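Long-range contacts in PilM (Pseudomonas aeruginosa, PDB 3HG9), which is of unknown function but, as a plasmid-encoded member of the PilM family, probably takes part in a type IV pilus system: residues L19-S24 / G46-F51; R25-A30 / G64-F69; D13-S18 / A75-A80; V55-Y60 / A68-P73. One frame throughout, in Å; residues are numbered along the deposited sequence.

Overall arrangement
Helix 12-31 is the shared element of interactions 1, 2 and 3. Its middle meets a surface loop in interaction 1, its C-terminal part meets strand 65-70 in interaction 2, and its N-terminal part meets helix 77-83 in interaction 3. Interaction 4 joins strands 57-62 and 65-70 as a beta hairpin and shares Ala68 and Phe69 with interaction 2. Interaction 2 is buried, interactions 3 and 4 are partly buried, and interaction 1 lies at the surface. Interaction 4 alone is held by hydrogen bonds between its segments. The other three rest on packing: branched and aromatic side chains in interaction 1, a leucine set among small residues in each of interactions 2 and 3.

Interaction 1 (L19-S24 / G46-F51); sequences LLLYRS and GLPAWF
The Phe51 ring has Leu21 CD2 over one face, and the Trp50 ring has Pro48 CB on one face, 3.4 Å above its plane and offset toward the rim. The third ring, that of Tyr22, is met obliquely by Leu47. On the helix, the guanidinium of Arg23 has Leu20 CD2 over its centre. The contact is a surface loop packed against helix 12-31, the helix that covers the hairpin 57-62/65-70.

Leu21 carries most of it. Its CG is anti to the backbone N (chi1 -179°), which sends both methyls toward the loop. The methyls then divide the work. CD1 meets Trp50 CH2 tip to tip at 4.0 Å, oblique to the indole ring. CD2 meets Leu47 CD2 at 4.0 Å, with Pro48 CG and Phe51 CZ a little farther away. Trp50 holds the crowded first torsion (chi1 37°), between the backbone N and the carbonyl carbon, and its ring folds back over Pro48. The contact is wholly apolar.

Arg23 points elsewhere, and its NH2 forms a salt bridge with Asp88 of the second subunit. Tyr22 also packs on Leu57 and Ala68 of the hairpin, so it links the loop to the sheet. On the loop side, Leu47 CD1 lies against the CD1-CE1 side of the Tyr22 ring, 4.1 Å from Tyr22 CD1.

Interaction 2 (R25-A30 / G64-F69); sequences RLAEYA and GTSYAF
The carbonyl oxygen of Leu26 is the best-held polar atom of helix segment 25-30. One bond grips it, from the backbone N of Ala30 at 2.8 Å. This is a regular helical i to i+4 bond. The residues at its two ends, Leu26 and Ala30, both point their CB atoms at strand 65-69.

The helix runs nearly antiparallel to the strand, at 158°, and the two axes come within 7.7 Å. Small residues permit this closeness: Ala30 on the helix, Gly64 and Ser66 on the strand side. Ala27 turns its CB away and offers its backbone. Ser66 points at the helix, and its OG lies 3.5 Å from both Ala27 CA and Ala27 N. Ser66 CB meets Leu26 CB alongside, at 3.8 Å. Ala30 CB covers the far end of the contact, 4.0 Å from Gly64 O.

Leu26 supplies the one long side chain. Its CG is anti to the carbonyl carbon (chi1 -62°), which carries the branch along the strand toward Ala68. CD1 presses on the strand backbone, 3.3 Å from Tyr67 O, and packs more loosely on Ala68 CB. The methyl thus packs against an oxygen that probably also accepts from Tyr60 N of the neighbouring strand.

Ser66 to Phe69 also pair antiparallel with a strand of the second subunit. The contact is thus a helix packed on one face of a beta hairpin, whose sheet continues into that strand across the interface.

Interaction 3 (D13-S18 / A75-A80); sequences DTLARS and AGLAAA
Leu77 leaves the first turn of helix 77-83 with CG anti to the backbone N (chi1 168°). CB and CG carry the branch toward helix 12-31, where CD1 makes the contact. CD1 settles 4.1 Å from Ala16 CA and 4.1 Å from Leu15 CD2, with Ala16 CB slightly farther off. The two leucines cross obliquely. CD2 turns another way and packs on Ile70 of the hairpin.

One turn later, Ala80 brings the helices close. Its CB lies 4.1 Å from Ala16 CB, methyl against methyl. The same Ala80 CB lies 3.4 Å from Asp13 OD1. Asp13 has CG beside its backbone N (chi1 -42°), and its carboxylate tip swings over to Ala80. Its other oxygen, OD2, is near Glu11 OE2. Two like charges so close would probably raise the pKa of one of them.

Both helix segments are secured by bonds of their own. Gly76 occupies the N-cap of helix 77-83 with a positive phi of 86°, and its O accepts from Ala80 N at 3.1 Å. In segment 13-18, Thr14 O takes two donors, Ser18 N and Ser18 OG. The hydroxyl, at 3.0 Å, approaches from above the carbonyl plane.

The contact joins the N-terminal part of helix 12-31 to the short helix that follows strand 65-70. Helix 77-83 thus packs beside the long helix near the end of that strand, and Leu77 also touches Val119 of the second subunit.

Interaction 4 (V55-Y60 / A68-P73); sequences VRLQGY and AFIASP
Strands 57-60 and 68-70 run antiparallel as part of the beta hairpin 57-62/65-70. Gln58 and Phe69 form a hydrogen-bonded pair. Phe69 N gives Gln58 O a short, fairly straight bond of 2.6 Å (166°). The return bond, Gln58 N to Phe69 O, is 3.0 Å and more bent (151°). Both donors lie above the carbonyl planes. Next comes the non-hydrogen-bonded pair Gly59 and Ala68, whose CA atoms are only 4.0 Å apart.

Leu57, Ala68 and Ile70 point to the face covered by helix 12-31. Leu57 CG meets Ile70 CD1 at 3.8 Å, and Leu57 CD2 touches Ala68 CB. The bent Arg56 chain, which follows a cis peptide, crosses Ile70 obliquely with its CD.

Gln58 and Phe69 share the other face. Phe69 takes the crowded first torsion (chi1 51°), which brings its ring back under Gln58. Gln58 CB makes a CH-pi contact over one face, 3.8 Å from the ring centroid. The extended Gln58 chain brings OE1 to 3.7 Å from Ala71 CB. Phe69 also packs on Ile114 of the second subunit. A strand of that subunit pairs with residues 68-70. At the ring edge, in its plane, Tyr60 CB lies 3.9 Å from Phe69 CE2.

Interaction 1 (L19-S24 / G46-F51)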
# COMPACT_ATOMS: atom_id res chain seq x y z
N LEU B 19 12.96 -2.15 10.36
CA LEU B 19 12.60 -1.26 9.30
C LEU B 19 11.08 -0.89 9.39
O LEU B 19 10.72 0.30 9.42
CB LEU B 19 12.93 -1.91 7.96
CG LEU B 19 12.75 -0.91 6.82
CD1 LEU B 19 13.86 -1.17 5.78
CD2 LEU B 19 11.39 -1.01 6.12
N LEU B 20 10.20 -1.88 9.42
CA LEU B 20 8.74 -1.58 9.31
C LEU B 20 8.34 -0.71 10.48
O LEU B 20 7.57 0.29 10.36
CB LEU B 20 7.91 -2.86 9.30
CG LEU B 20 8.22 -3.42 7.96
CD1 LEU B 20 7.50 -4.71 7.68
CD2 LEU B 20 7.94 -2.32 6.88
N LEU B 21 8.92 -1.07 11.60
CA LEU B 21 8.62 -0.36 12.80
C LEU B 21 9.10 1.10 12.74
O LEU B 21 8.42 2.01 13.23
CB LEU B 21 9.30 -1.10 13.92
CG LEU B 21 9.11 -0.54 15.29
CD1 LEU B 21 9.48 -1.73 16.15
CD2 LEU B 21 10.01 0.69 15.54
N TYR B 22 10.28 1.33 12.15
CA TYR B 22 10.84 2.72 12.03
C TYR B 22 9.99 3.50 11.06
O TYR B 22 9.55 4.63 11.31
CB TYR B 22 12.22 2.66 11.48
CG TYR B 22 12.96 3.96 11.35
CD1 TYR B 22 13.66 4.49 12.41
CD2 TYR B 22 13.07 4.59 10.10
CE1 TYR B 22 14.40 5.73 12.26
CE2 TYR B 22 13.81 5.79 9.92
CZ TYR B 22 14.45 6.36 11.00
OH TYR B 22 15.18 7.51 10.79
N ARG B 23 9.72 2.83 9.94
CA ARG B 23 8.82 3.39 8.94
C ARG B 23 7.54 3.99 9.56
O ARG B 23 7.10 5.12 9.20
CB ARG B 23 8.43 2.34 7.87
CG ARG B 23 7.64 3.02 6.71
CD ARG B 23 7.29 2.11 5.60
NE ARG B 23 6.05 1.37 5.86
CZ ARG B 23 5.42 0.62 4.95
NH1 ARG B 23 5.93 0.54 3.73
NH2 ARG B 23 4.29 -0.06 5.27
N SER B 24 6.93 3.26 10.46
CA SER B 24 5.65 3.74 10.95
C SER B 24 5.79 4.96 11.82
O SER B 24 4.88 5.79 11.85
CB SER B 24 4.94 2.63 11.70
OG SER B 24 4.50 1.69 10.79
N GLY B 46 10.17 9.18 18.47
CA GLY B 46 9.57 8.75 19.75
C GLY B 46 9.70 7.25 19.88
O GLY B 46 8.81 6.55 20.42
N LEU B 47 10.80 6.76 19.32
CA LEU B 47 11.01 5.34 19.20
C LEU B 47 11.06 4.69 20.59
O LEU B 47 11.26 5.38 21.61
CB LEU B 47 12.30 5.08 18.40
CG LEU B 47 12.21 5.41 16.92
CD1 LEU B 47 13.53 5.46 16.34
CD2 LEU B 47 11.41 4.34 16.21
N PRO B 48 10.83 3.37 20.64
CA PRO B 48 10.92 2.64 21.91
C PRO B 48 12.27 2.74 22.61
O PRO B 48 13.32 2.85 21.96
CB PRO B 48 10.64 1.17 21.51
CG PRO B 48 10.19 1.20 20.00
CD PRO B 48 10.06 2.64 19.60
N ALA B 49 12.21 2.65 23.94
CA ALA B 49 13.33 2.71 24.82
C ALA B 49 14.37 1.75 24.31
O ALA B 49 15.49 2.17 23.94
CB ALA B 49 12.89 2.35 26.27
N TRP B 50 13.95 0.48 24.26
CA TRP B 50 14.84 -0.65 23.93
C TRP B 50 15.47 -0.60 22.53
O TRP B 50 16.57 -1.13 22.31
CB TRP B 50 14.07 -1.96 24.02
CG TRP B 50 12.61 -1.93 23.55
CD1 TRP B 50 11.48 -1.72 24.33
CD2 TRP B 50 12.12 -2.23 22.22
NE1 TRP B 50 10.33 -1.85 23.56
CE2 TRP B 50 10.70 -2.14 22.26
CE3 TRP B 50 12.75 -2.53 20.99
CZ2 TRP B 50 9.90 -2.35 21.12
CZ3 TRP B 50 11.95 -2.73 19.87
CH2 TRP B 50 10.54 -2.67 19.94
N PHE B 51 14.74 -0.01 21.58
CA PHE B 51 15.17 0.06 20.19
C PHE B 51 16.40 0.91 20.06
O PHE B 51 16.36 2.11 20.39
CB PHE B 51 14.07 0.70 19.37
CG PHE B 51 14.18 0.46 17.92
CD1 PHE B 51 13.95 -0.81 17.41
CD2 PHE B 51 14.45 1.51 17.04
CE1 PHE B 51 14.03 -1.04 16.07
CE2 PHE B 51 14.58 1.28 15.64
CZ PHE B 51 14.34 0.02 15.17

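Interaction 2 (R25-A30 / G64-F69)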
# COMPACT_ATOMS: atom_id res chain seq x y z
N ARG B 25 6.91 5.05 12.54
CA ARG B 25 7.25 6.30 13.29
C ARG B 25 7.43 7.51 12.43
O ARG B 25 7.09 8.59 12.82
CB ARG B 25 8.52 6.10 14.09
CG ARG B 25 8.35 5.05 15.13
CD ARG B 25 7.17 5.38 16.02
NE ARG B 25 7.13 4.46 17.14
CZ ARG B 25 6.27 4.55 18.15
NH1 ARG B 25 5.37 5.53 18.16
NH2 ARG B 25 6.32 3.64 19.13
N LEU B 26 8.03 7.34 11.26
CA LEU B 26 7.95 8.39 10.23
C LEU B 26 6.51 8.58 9.71
O LEU B 26 6.06 9.71 9.66
CB LEU B 26 8.81 8.06 9.03
CG LEU B 26 10.31 7.92 9.19
CD1 LEU B 26 10.78 7.28 7.88
CD2 LEU B 26 10.97 9.30 9.42
N ALA B 27 5.78 7.51 9.34
CA ALA B 27 4.45 7.71 8.76
C ALA B 27 3.78 8.76 9.62
O ALA B 27 3.24 9.72 9.11
CB ALA B 27 3.60 6.44 8.75
N GLU B 28 3.85 8.59 10.93
CA GLU B 28 2.85 9.24 11.75
C GLU B 28 3.31 10.59 12.25
O GLU B 28 2.49 11.48 12.46
CB GLU B 28 2.40 8.34 12.89
CG GLU B 28 1.19 7.43 12.53
CD GLU B 28 0.93 6.41 13.62
OE1 GLU B 28 -0.16 5.77 13.65
OE2 GLU B 28 1.84 6.23 14.47
N TYR B 29 4.59 10.73 12.45
CA TYR B 29 5.15 12.01 12.69
C TYR B 29 4.88 12.82 11.44
O TYR B 29 4.45 13.97 11.57
CB TYR B 29 6.64 11.85 12.90
CG TYR B 29 7.42 13.14 12.93
CD1 TYR B 29 7.65 13.86 11.75
CD2 TYR B 29 7.98 13.63 14.13
CE1 TYR B 29 8.37 15.04 11.76
CE2 TYR B 29 8.74 14.83 14.16
CZ TYR B 29 8.93 15.53 12.96
OH TYR B 29 9.66 16.73 12.92
N ALA B 30 5.13 12.26 10.25
CA ALA B 30 4.91 12.95 8.98
C ALA B 30 3.56 13.70 8.97
O ALA B 30 3.51 14.88 8.65
CB ALA B 30 5.00 11.99 7.80
N GLY B 64 4.14 14.80 2.11
CA GLY B 64 3.84 14.11 3.41
C GLY B 64 3.87 12.56 3.39
O GLY B 64 3.26 11.92 4.24
N THR B 65 4.59 11.99 2.43
CA THR B 65 4.79 10.56 2.31
C THR B 65 6.19 10.25 2.84
O THR B 65 7.14 11.03 2.59
CB THR B 65 4.91 10.10 0.86
OG1 THR B 65 6.29 9.89 0.56
CG2 THR B 65 4.26 11.07 -0.14
N SER B 66 6.36 9.09 3.49
CA SER B 66 7.69 8.80 4.00
C SER B 66 8.30 7.48 3.52
O SER B 66 7.59 6.56 3.18
CB SER B 66 7.73 8.92 5.53
OG SER B 66 6.49 8.55 6.06
N TYR B 67 9.63 7.41 3.51
CA TYR B 67 10.34 6.23 3.15
C TYR B 67 11.31 5.79 4.24
O TYR B 67 11.95 6.63 4.88
CB TYR B 67 11.14 6.54 1.93
CG TYR B 67 10.47 7.43 0.94
CD1 TYR B 67 10.28 7.01 -0.37
CD2 TYR B 67 10.05 8.70 1.27
CE1 TYR B 67 9.68 7.84 -1.35
CE2 TYR B 67 9.44 9.52 0.32
CZ TYR B 67 9.27 9.10 -0.99
OH TYR B 67 8.64 9.92 -1.97
N ALA B 68 11.47 4.50 4.43
CA ALA B 68 12.52 4.02 5.33
C ALA B 68 13.40 3.09 4.50
O ALA B 68 12.84 2.27 3.77
CB ALA B 68 11.88 3.24 6.53
N PHE B 69 14.73 3.22 4.56
CA PHE B 69 15.57 2.45 3.66
C PHE B 69 16.91 2.01 4.20
O PHE B 69 17.61 2.76 4.86
CB PHE B 69 15.81 3.20 2.35
CG PHE B 69 16.31 4.62 2.52
CD1 PHE B 69 17.68 4.91 2.43
CD2 PHE B 69 15.39 5.67 2.72
CE1 PHE B 69 18.14 6.21 2.56
CE2 PHE B 69 15.82 6.99 2.87
CZ PHE B 69 17.22 7.28 2.79

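Interaction 3 (D13-S18 / A75-A80)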
# COMPACT_ATOMS: atom_id res chain seq x y z
N ASP B 13 14.85 -10.99 9.22
CA ASP B 13 13.43 -10.87 9.48
C ASP B 13 13.20 -9.96 10.71
O ASP B 13 12.16 -9.24 10.81
CB ASP B 13 12.91 -12.29 9.65
CG ASP B 13 13.54 -13.27 8.60
OD1 ASP B 13 13.17 -13.15 7.39
OD2 ASP B 13 14.43 -14.11 8.97
N THR B 14 14.16 -9.97 11.63
CA THR B 14 14.22 -9.03 12.71
C THR B 14 14.56 -7.67 12.10
O THR B 14 13.94 -6.64 12.34
CB THR B 14 15.37 -9.45 13.64
OG1 THR B 14 14.93 -10.44 14.57
CG2 THR B 14 15.97 -8.24 14.42
N LEU B 15 15.56 -7.63 11.27
CA LEU B 15 15.86 -6.40 10.63
C LEU B 15 14.71 -5.78 9.78
O LEU B 15 14.56 -4.54 9.73
CB LEU B 15 17.09 -6.64 9.78
CG LEU B 15 17.62 -5.35 9.18
CD1 LEU B 15 18.00 -4.41 10.30
CD2 LEU B 15 18.81 -5.61 8.20
N ALA B 16 13.96 -6.62 9.06
CA ALA B 16 12.85 -6.16 8.22
C ALA B 16 11.75 -5.58 9.10
O ALA B 16 11.25 -4.49 8.82
CB ALA B 16 12.31 -7.32 7.37
N ARG B 17 11.38 -6.32 10.14
CA ARG B 17 10.57 -5.85 11.24
C ARG B 17 11.00 -4.47 11.89
O ARG B 17 10.14 -3.59 12.09
CB ARG B 17 10.46 -6.99 12.29
CG ARG B 17 9.27 -7.99 12.03
CD ARG B 17 9.07 -9.00 13.19
NE ARG B 17 7.68 -9.31 13.61
CZ ARG B 17 6.89 -10.26 13.06
NH1 ARG B 17 7.33 -11.01 12.05
NH2 ARG B 17 5.64 -10.45 13.50
N SER B 18 12.28 -4.28 12.17
CA SER B 18 12.77 -2.97 12.66
C SER B 18 12.55 -1.87 11.59
O SER B 18 12.00 -0.79 11.87
CB SER B 18 14.28 -3.06 13.00
OG SER B 18 14.54 -4.18 13.87
N ALA B 75 21.12 -9.92 2.45
CA ALA B 75 20.35 -10.75 1.53
C ALA B 75 19.12 -11.40 2.15
O ALA B 75 19.15 -11.83 3.29
CB ALA B 75 21.24 -11.78 0.85
N GLY B 76 18.05 -11.48 1.36
CA GLY B 76 16.73 -11.97 1.82
C GLY B 76 15.86 -10.89 2.46
O GLY B 76 14.83 -11.21 3.06
N LEU B 77 16.26 -9.63 2.31
CA LEU B 77 15.75 -8.47 3.11
C LEU B 77 14.59 -7.81 2.42
O LEU B 77 13.66 -7.32 3.09
CB LEU B 77 16.85 -7.37 3.34
CG LEU B 77 16.29 -6.04 3.90
CD1 LEU B 77 15.87 -6.08 5.38
CD2 LEU B 77 17.18 -4.85 3.71
N ALA B 78 14.66 -7.75 1.08
CA ALA B 78 13.54 -7.24 0.25
C ALA B 78 12.38 -8.16 0.49
O ALA B 78 11.30 -7.77 1.03
CB ALA B 78 13.93 -7.25 -1.21
N ALA B 79 12.60 -9.41 0.15
CA ALA B 79 11.58 -10.41 0.34
C ALA B 79 11.00 -10.26 1.73
O ALA B 79 9.85 -9.83 1.90
CB ALA B 79 12.15 -11.78 0.12
N ALA B 80 11.81 -10.58 2.74
CA ALA B 80 11.36 -10.59 4.14
C ALA B 80 10.53 -9.37 4.48
O ALA B 80 9.61 -9.47 5.29
CB ALA B 80 12.54 -10.69 5.07

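Interaction 4 (V55-Y60 / A68-P73)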
# COMPACT_ATOMS: atom_id res chain seq x y z
N VAL B 55 21.93 2.21 12.15
CA VAL B 55 22.18 2.73 10.84
C VAL B 55 22.85 1.48 10.20
O VAL B 55 23.76 0.84 10.80
CB VAL B 55 23.00 3.97 10.87
CG1 VAL B 55 22.34 4.97 9.92
CG2 VAL B 55 23.08 4.50 12.30
N ARG B 56 22.45 1.11 8.99
CA ARG B 56 22.02 1.99 7.92
C ARG B 56 20.48 2.19 7.74
O ARG B 56 20.07 2.68 6.69
CB ARG B 56 22.65 1.47 6.63
CG ARG B 56 23.10 -0.07 6.60
CD ARG B 56 22.47 -1.14 7.67
NE ARG B 56 23.50 -1.33 8.67
CZ ARG B 56 24.43 -2.26 8.61
NH1 ARG B 56 24.38 -3.15 7.62
NH2 ARG B 56 25.40 -2.32 9.58
N LEU B 57 19.67 1.89 8.76
CA LEU B 57 18.20 2.22 8.73
C LEU B 57 17.99 3.71 8.67
O LEU B 57 18.11 4.45 9.69
CB LEU B 57 17.41 1.72 9.95
CG LEU B 57 16.03 1.11 9.73
CD1 LEU B 57 15.39 0.76 11.11
CD2 LEU B 57 15.07 1.85 8.82
N GLN B 58 17.63 4.13 7.48
CA GLN B 58 17.53 5.53 7.18
C GLN B 58 16.12 5.78 6.85
O GLN B 58 15.46 4.87 6.43
CB GLN B 58 18.47 5.85 6.01
CG GLN B 58 19.97 5.91 6.45
CD GLN B 58 20.79 6.61 5.41
OE1 GLN B 58 21.52 5.95 4.65
NE2 GLN B 58 20.57 7.95 5.28
N GLY B 59 15.65 7.00 7.06
CA GLY B 59 14.32 7.34 6.68
C GLY B 59 14.36 8.71 6.07
O GLY B 59 15.32 9.41 6.32
N TYR B 60 13.32 9.09 5.29
CA TYR B 60 13.19 10.41 4.63
C TYR B 60 11.69 10.76 4.54
O TYR B 60 10.80 9.93 4.78
CB TYR B 60 13.81 10.34 3.21
CG TYR B 60 14.24 11.65 2.56
CD1 TYR B 60 15.22 12.45 3.16
CD2 TYR B 60 13.73 12.07 1.32
CE1 TYR B 60 15.64 13.67 2.58
CE2 TYR B 60 14.15 13.27 0.72
CZ TYR B 60 15.12 14.07 1.37
OH TYR B 60 15.60 15.28 0.89
N ALA B 68 11.47 4.50 4.43
CA ALA B 68 12.52 4.02 5.33
C ALA B 68 13.40 3.09 4.50
O ALA B 68 12.84 2.27 3.77
CB ALA B 68 11.88 3.24 6.53
N PHE B 69 14.73 3.22 4.56
CA PHE B 69 15.57 2.45 3.66
C PHE B 69 16.91 2.01 4.20
O PHE B 69 17.61 2.76 4.86
CB PHE B 69 15.81 3.20 2.35
CG PHE B 69 16.31 4.62 2.52
CD1 PHE B 69 17.68 4.91 2.43
CD2 PHE B 69 15.39 5.67 2.72
CE1 PHE B 69 18.14 6.21 2.56
CE2 PHE B 69 15.82 6.99 2.87
CZ PHE B 69 17.22 7.28 2.79
N ILE B 70 17.25 0.76 3.92
CA ILE B 70 18.60 0.29 4.13
C ILE B 70 19.38 0.48 2.85
O ILE B 70 19.15 -0.19 1.85
CB ILE B 70 18.70 -1.13 4.71
CG1 ILE B 70 18.69 -1.02 6.23
CG2 ILE B 70 20.05 -1.80 4.38
CD1 ILE B 70 17.34 -0.97 6.86
N ALA B 71 20.31 1.43 2.95
CA ALA B 71 21.13 1.96 1.85
C ALA B 71 21.89 0.90 1.02
O ALA B 71 21.99 1.04 -0.23
CB ALA B 71 22.10 3.05 2.40
N SER B 72 22.41 -0.15 1.65
CA SER B 72 22.94 -1.25 0.84
C SER B 72 22.69 -2.61 1.50
O SER B 72 23.32 -2.98 2.51
CB SER B 72 24.41 -1.01 0.38
OG SER B 72 25.24 -0.45 1.40
N PRO B 73 21.77 -3.37 0.90
CA PRO B 73 21.02 -4.36 1.64
C PRO B 73 21.82 -5.60 1.89
O PRO B 73 22.83 -5.80 1.22
CB PRO B 73 19.86 -4.69 0.69
CG PRO B 73 20.47 -4.52 -0.68
CD PRO B 73 21.59 -3.48 -0.56